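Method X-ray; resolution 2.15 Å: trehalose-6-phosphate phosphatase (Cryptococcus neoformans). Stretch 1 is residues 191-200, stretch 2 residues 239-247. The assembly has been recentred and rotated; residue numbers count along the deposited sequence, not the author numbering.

Stretch 1 (191-200) GEIVRRLMYE
Stretch 2 (239-247) VMKPPVAVT

Residues 191-200 form an unbroken helix, phi/psi near -65/-40, that continues from earlier in the chain. Against it lies a compact piece that passes through three forms: the end of a strand at Val239 and Met240 (-130/124 at Met240), an extended turn through Lys241 (-71/157), Pro242 (-60/120) and Pro243 (-78/165), then a helix from Val244 to Thr247 (-59/-38, -68/-5, -107/-45 and -79/-34 in order), with Pro243 as its N-cap. From Lys241 to Ala245 the chain runs opposite to the helix: Arg196 CA sits 5.5 Å from Ala245 CA, and Tyr199 CA 6.7 Å from Pro242 CA, so later residues of one stretch meet earlier residues of the other. Together they bury 546 Å².

At the closest CA pair, Arg196 and Ala245, the facing side chain is a methyl. Ala245 points its CB toward the helix, 3.2 Å from Glu192 O and 3.7 Å from Arg196 CB. Glu192 O is already engaged by Arg196 N at 2.9 Å, so the methyl packs beside a satisfied carbonyl.

The apolar contact centres on Tyr199 (chi1 t, chi2 88°), which points toward the turn. Its CE1 lies 3.8 Å from Pro242 CG and its CB 3.7 Å from Pro243 CD, while CD2 reaches Val246 CG2 (chi1 t) at 4.2 Å. The prolines and valine approach the ring obliquely, so this is close packing rather than a stack. Selenomethionine Met240 points its CB toward the helix and reaches it with an extended side chain, chi1 to chi3 all t: its SE is 4.1 Å from Tyr199 CB and 4.2 Å from Met198 CB, and its CE reaches Arg195 O at 3.1 Å. Pro243 CG also lies near that carbonyl, 3.8 Å from Arg195 O.

One direct hydrogen bond joins the stretches. Arg196, with chi1 to chi3 all t and chi4 98°, donates from NH1 to Ala245 O at 3.0 Å (141°), the acceptor lying near the guanidinium plane. On the way its CG packs 3.6 Å from Val246 CG2, so the aliphatic stem and charged end both serve the contact. Arg196 NE also forms a salt bridge to Glu200 OE1 at 2.7 Å (Glu200 chi1 m, chi2 t).

A water supplies a second polar link: it donates to Glu192 OE1 and accepts from Val244 N, each at 2.9 Å, thereby satisfying an amide in the first turn of the short helix. Glu192 (chi1 m, chi2 m, chi3 -22°) also forms a salt bridge through OE2 to Arg195 NH2 at 2.4 Å; Arg195 has chi1 m, chi2 -136°, chi3 m and chi4 -85°.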

ATOM      1  N   GLY A 191       2.543  -3.450   4.729  1.00 44.00           N
ATOM      2  CA  GLY A 191       3.486  -3.043   5.754  1.00 46.51           C
ATOM      3  C   GLY A 191       4.870  -3.632   5.547  1.00 51.59           C
ATOM      4  O   GLY A 191       5.878  -2.954   5.745  1.00 48.64           O
ATOM      5  N   GLU A 192       4.919  -4.900   5.151  1.00 49.28           N
ATOM      6  CA  GLU A 192       6.194  -5.574   4.939  1.00 51.13           C
ATOM      7  C   GLU A 192       6.944  -4.968   3.761  1.00 46.85           C
ATOM      8  O   GLU A 192       8.172  -4.947   3.743  1.00 47.87           O
ATOM      9  CB  GLU A 192       5.984  -7.074   4.719  1.00 50.22           C
ATOM     10  CG  GLU A 192       5.603  -7.829   5.978  1.00 50.63           C
ATOM     11  CD  GLU A 192       6.670  -7.726   7.049  1.00 59.33           C
ATOM     12  OE1 GLU A 192       7.839  -7.450   6.701  1.00 60.56           O
ATOM     13  OE2 GLU A 192       6.339  -7.916   8.239  1.00 64.49           O
ATOM     14  N   ILE A 193       6.197  -4.482   2.778  1.00 44.64           N
ATOM     15  CA  ILE A 193       6.797  -3.839   1.616  1.00 49.36           C
ATOM     16  C   ILE A 193       7.477  -2.538   2.024  1.00 51.34           C
ATOM     17  O   ILE A 193       8.601  -2.254   1.612  1.00 47.90           O
ATOM     18  CB  ILE A 193       5.754  -3.546   0.529  1.00 46.35           C
ATOM     19  CG1 ILE A 193       5.115  -4.851   0.040  1.00 51.35           C
ATOM     20  CG2 ILE A 193       6.384  -2.781  -0.622  1.00 47.75           C
ATOM     21  CD1 ILE A 193       6.114  -5.887  -0.435  1.00 46.74           C
ATOM     22  N   VAL A 194       6.779  -1.755   2.841  1.00 49.74           N
ATOM     23  CA  VAL A 194       7.316  -0.504   3.356  1.00 50.33           C
ATOM     24  C   VAL A 194       8.621  -0.743   4.104  1.00 47.02           C
ATOM     25  O   VAL A 194       9.566   0.035   3.988  1.00 47.42           O
ATOM     26  CB  VAL A 194       6.316   0.193   4.295  1.00 46.44           C
ATOM     27  CG1 VAL A 194       6.961   1.402   4.960  1.00 47.28           C
ATOM     28  CG2 VAL A 194       5.051   0.584   3.534  1.00 44.64           C
ATOM     29  N   ARG A 195       8.665  -1.832   4.864  1.00 50.41           N
ATOM     30  CA  ARG A 195       9.841  -2.161   5.659  1.00 51.92           C
ATOM     31  C   ARG A 195      10.992  -2.613   4.770  1.00 51.14           C
ATOM     32  O   ARG A 195      12.143  -2.239   4.995  1.00 50.48           O
ATOM     33  CB  ARG A 195       9.502  -3.236   6.688  1.00 53.74           C
ATOM     34  CG  ARG A 195       8.379  -2.823   7.621  1.00 53.84           C
ATOM     35  CD  ARG A 195       8.687  -3.185   9.054  1.00 58.67           C
ATOM     36  NE  ARG A 195       8.394  -4.584   9.343  1.00 62.78           N
ATOM     37  CZ  ARG A 195       7.193  -5.031   9.696  1.00 62.13           C
ATOM     38  NH1 ARG A 195       6.173  -4.187   9.791  1.00 61.53           N
ATOM     39  NH2 ARG A 195       7.010  -6.321   9.947  1.00 65.33           N
ATOM     40  N   ARG A 196      10.675  -3.420   3.763  1.00 49.81           N
ATOM     41  CA  ARG A 196      11.650  -3.787   2.746  1.00 51.65           C
ATOM     42  C   ARG A 196      12.263  -2.537   2.125  1.00 50.12           C
ATOM     43  O   ARG A 196      13.480  -2.441   1.968  1.00 49.89           O
ATOM     44  CB  ARG A 196      11.004  -4.647   1.661  1.00 53.00           C
ATOM     45  CG  ARG A 196      11.865  -4.820   0.419  1.00 57.92           C
ATOM     46  CD  ARG A 196      11.013  -5.165  -0.789  1.00 58.50           C
ATOM     47  NE  ARG A 196      11.802  -5.217  -2.015  1.00 61.80           N
ATOM     48  CZ  ARG A 196      12.276  -6.336  -2.546  1.00 64.14           C
ATOM     49  NH1 ARG A 196      12.034  -7.502  -1.960  1.00 67.01           N
ATOM     50  NH2 ARG A 196      12.987  -6.293  -3.664  1.00 67.25           N
ATOM     51  N   LEU A 197      11.409  -1.576   1.782  1.00 47.71           N
ATOM     52  CA  LEU A 197      11.865  -0.336   1.167  1.00 50.45           C
ATOM     53  C   LEU A 197      12.730   0.496   2.114  1.00 50.77           C
ATOM     54  O   LEU A 197      13.702   1.116   1.684  1.00 53.49           O
ATOM     55  CB  LEU A 197      10.674   0.496   0.690  1.00 50.03           C
ATOM     56  CG  LEU A 197       9.819  -0.154  -0.398  1.00 49.23           C
ATOM     57  CD1 LEU A 197       8.936   0.881  -1.069  1.00 47.86           C
ATOM     58  CD2 LEU A 197      10.701  -0.857  -1.411  1.00 50.69           C
HETATM   59  N   MSE A 198      12.376   0.519   3.395  1.00 49.59           N
HETATM   60  CA  MSE A 198      13.186   1.238   4.376  1.00 51.57           C
HETATM   61  C   MSE A 198      14.553   0.575   4.544  1.00 51.29           C
HETATM   62  O   MSE A 198      15.572   1.259   4.635  1.00 51.69           O
HETATM   63  CB  MSE A 198      12.464   1.327   5.725  1.00 46.85           C
HETATM   64  CG  MSE A 198      11.405   2.425   5.784  1.00 51.03           C
HETATM   65 SE   MSE A 198      10.499   2.586   7.515  1.00 56.74          SE
HETATM   66  CE  MSE A 198       9.755   0.786   7.655  1.00 48.68           C
ATOM     67  N   TYR A 199      14.572  -0.755   4.574  1.00 49.96           N
ATOM     68  CA  TYR A 199      15.828  -1.485   4.691  1.00 52.79           C
ATOM     69  C   TYR A 199      16.721  -1.220   3.486  1.00 53.91           C
ATOM     70  O   TYR A 199      17.937  -1.096   3.620  1.00 55.39           O
ATOM     71  CB  TYR A 199      15.579  -2.988   4.839  1.00 52.21           C
ATOM     72  CG  TYR A 199      16.854  -3.795   4.943  1.00 53.72           C
ATOM     73  CD1 TYR A 199      17.457  -4.019   6.172  1.00 53.89           C
ATOM     74  CD2 TYR A 199      17.464  -4.319   3.809  1.00 53.69           C
ATOM     75  CE1 TYR A 199      18.625  -4.748   6.274  1.00 55.55           C
ATOM     76  CE2 TYR A 199      18.635  -5.050   3.902  1.00 56.45           C
ATOM     77  CZ  TYR A 199      19.211  -5.261   5.137  1.00 56.56           C
ATOM     78  OH  TYR A 199      20.375  -5.988   5.241  1.00 57.68           O
ATOM     79  N   GLU A 200      16.109  -1.129   2.308  1.00 54.31           N
ATOM     80  CA  GLU A 200      16.848  -0.874   1.077  1.00 53.86           C
ATOM     81  C   GLU A 200      17.436   0.530   1.040  1.00 55.25           C
ATOM     82  O   GLU A 200      18.469   0.757   0.413  1.00 55.65           O
ATOM     83  CB  GLU A 200      15.949  -1.066  -0.142  1.00 55.97           C
ATOM     84  CG  GLU A 200      15.543  -2.494  -0.436  1.00 52.71           C
ATOM     85  CD  GLU A 200      14.680  -2.587  -1.681  1.00 60.18           C
ATOM     86  OE1 GLU A 200      14.051  -3.644  -1.899  1.00 61.85           O
ATOM     87  OE2 GLU A 200      14.631  -1.594  -2.442  1.00 63.54           O
ATOM     88  N   VAL A 239      18.411   1.051  14.626  1.00 62.97           N
ATOM     89  CA  VAL A 239      18.898  -0.087  13.861  1.00 59.71           C
ATOM     90  C   VAL A 239      17.744  -0.955  13.373  1.00 63.42           C
ATOM     91  O   VAL A 239      16.756  -1.148  14.084  1.00 63.86           O
ATOM     92  CB  VAL A 239      19.866  -0.946  14.695  1.00 64.08           C
ATOM     93  CG1 VAL A 239      20.262  -2.202  13.932  1.00 62.98           C
ATOM     94  CG2 VAL A 239      21.092  -0.134  15.079  1.00 64.05           C
HETATM   95  N   MSE A 240      17.873  -1.479  12.160  1.00 59.80           N
HETATM   96  CA  MSE A 240      16.833  -2.320  11.588  1.00 55.06           C
HETATM   97  C   MSE A 240      17.386  -3.633  11.042  1.00 56.67           C
HETATM   98  O   MSE A 240      18.282  -3.635  10.198  1.00 58.01           O
HETATM   99  CB  MSE A 240      16.099  -1.572  10.480  1.00 57.81           C
HETATM  100  CG  MSE A 240      14.939  -2.343   9.898  1.00 58.35           C
HETATM  101 SE   MSE A 240      14.170  -1.484   8.336  1.00 63.53          SE
HETATM  102  CE  MSE A 240      12.794  -2.818   7.964  1.00 60.10           C
ATOM    103  N   LYS A 241      16.850  -4.747  11.533  1.00 53.69           N
ATOM    104  CA  LYS A 241      17.194  -6.060  10.999  1.00 56.19           C
ATOM    105  C   LYS A 241      16.588  -6.237   9.611  1.00 54.52           C
ATOM    106  O   LYS A 241      15.614  -5.566   9.268  1.00 55.09           O
ATOM    107  CB  LYS A 241      16.703  -7.183  11.918  1.00 56.06           C
ATOM    108  CG  LYS A 241      17.187  -7.111  13.360  1.00 60.11           C
ATOM    109  CD  LYS A 241      16.879  -8.416  14.091  1.00 56.69           C
ATOM    110  CE  LYS A 241      17.076  -8.301  15.596  1.00 60.02           C
ATOM    111  NZ  LYS A 241      15.854  -7.783  16.279  1.00 61.55           N
ATOM    112  N   PRO A 242      17.167  -7.136   8.804  1.00 50.69           N
ATOM    113  CA  PRO A 242      16.579  -7.481   7.504  1.00 55.16           C
ATOM    114  C   PRO A 242      15.173  -8.061   7.668  1.00 53.08           C
ATOM    115  O   PRO A 242      15.010  -9.087   8.328  1.00 51.36           O
ATOM    116  CB  PRO A 242      17.550  -8.524   6.942  1.00 53.56           C
ATOM    117  CG  PRO A 242      18.845  -8.250   7.640  1.00 57.17           C
ATOM    118  CD  PRO A 242      18.467  -7.794   9.017  1.00 54.93           C
ATOM    119  N   PRO A 243      14.168  -7.403   7.074  1.00 53.31           N
ATOM    120  CA  PRO A 243      12.761  -7.793   7.217  1.00 53.44           C
ATOM    121  C   PRO A 243      12.374  -8.982   6.343  1.00 54.15           C
ATOM    122  O   PRO A 243      13.103  -9.338   5.419  1.00 55.28           O
ATOM    123  CB  PRO A 243      12.013  -6.534   6.781  1.00 51.74           C
ATOM    124  CG  PRO A 243      12.910  -5.920   5.769  1.00 54.59           C
ATOM    125  CD  PRO A 243      14.320  -6.204   6.230  1.00 56.13           C
ATOM    126  N   VAL A 244      11.221  -9.573   6.639  1.00 53.88           N
ATOM    127  CA  VAL A 244      10.747 -10.765   5.944  1.00 52.32           C
ATOM    128  C   VAL A 244      10.581 -10.533   4.446  1.00 57.20           C
ATOM    129  O   VAL A 244      10.872 -11.415   3.640  1.00 58.97           O
ATOM    130  CB  VAL A 244       9.405 -11.246   6.532  1.00 57.36           C
ATOM    131  CG1 VAL A 244       8.880 -12.451   5.768  1.00 56.52           C
ATOM    132  CG2 VAL A 244       9.568 -11.577   8.007  1.00 55.65           C
ATOM    133  N   ALA A 245      10.120  -9.341   4.077  1.00 54.36           N
ATOM    134  CA  ALA A 245       9.906  -9.007   2.674  1.00 56.68           C
ATOM    135  C   ALA A 245      11.228  -8.902   1.916  1.00 59.18           C
ATOM    136  O   ALA A 245      11.243  -8.719   0.700  1.00 61.18           O
ATOM    137  CB  ALA A 245       9.123  -7.713   2.551  1.00 54.95           C
ATOM    138  N   VAL A 246      12.333  -9.013   2.645  1.00 55.27           N
ATOM    139  CA  VAL A 246      13.656  -8.998   2.041  1.00 60.43           C
ATOM    140  C   VAL A 246      14.282 -10.390   2.040  1.00 60.66           C
ATOM    141  O   VAL A 246      14.844 -10.830   1.038  1.00 64.66           O
ATOM    142  CB  VAL A 246      14.602  -8.030   2.779  1.00 57.08           C
ATOM    143  CG1 VAL A 246      16.047  -8.292   2.380  1.00 60.03           C
ATOM    144  CG2 VAL A 246      14.206  -6.584   2.511  1.00 54.11           C
ATOM    145  N   THR A 247      14.168 -11.078   3.169  1.00 57.91           N
ATOM    146  CA  THR A 247      14.859 -12.345   3.377  1.00 64.34           C
ATOM    147  C   THR A 247      14.175 -13.523   2.692  1.00 67.56           C
ATOM    148  O   THR A 247      14.840 -14.455   2.238  1.00 71.91           O
ATOM    149  CB  THR A 247      14.988 -12.658   4.877  1.00 63.39           C
ATOM    150  OG1 THR A 247      13.685 -12.681   5.477  1.00 57.67           O
ATOM    151  CG2 THR A 247      15.837 -11.601   5.562  1.00 57.03           C
TER
HETATM  152  O   HOH W   1       9.674  -8.299   8.784  1.00 59.19           O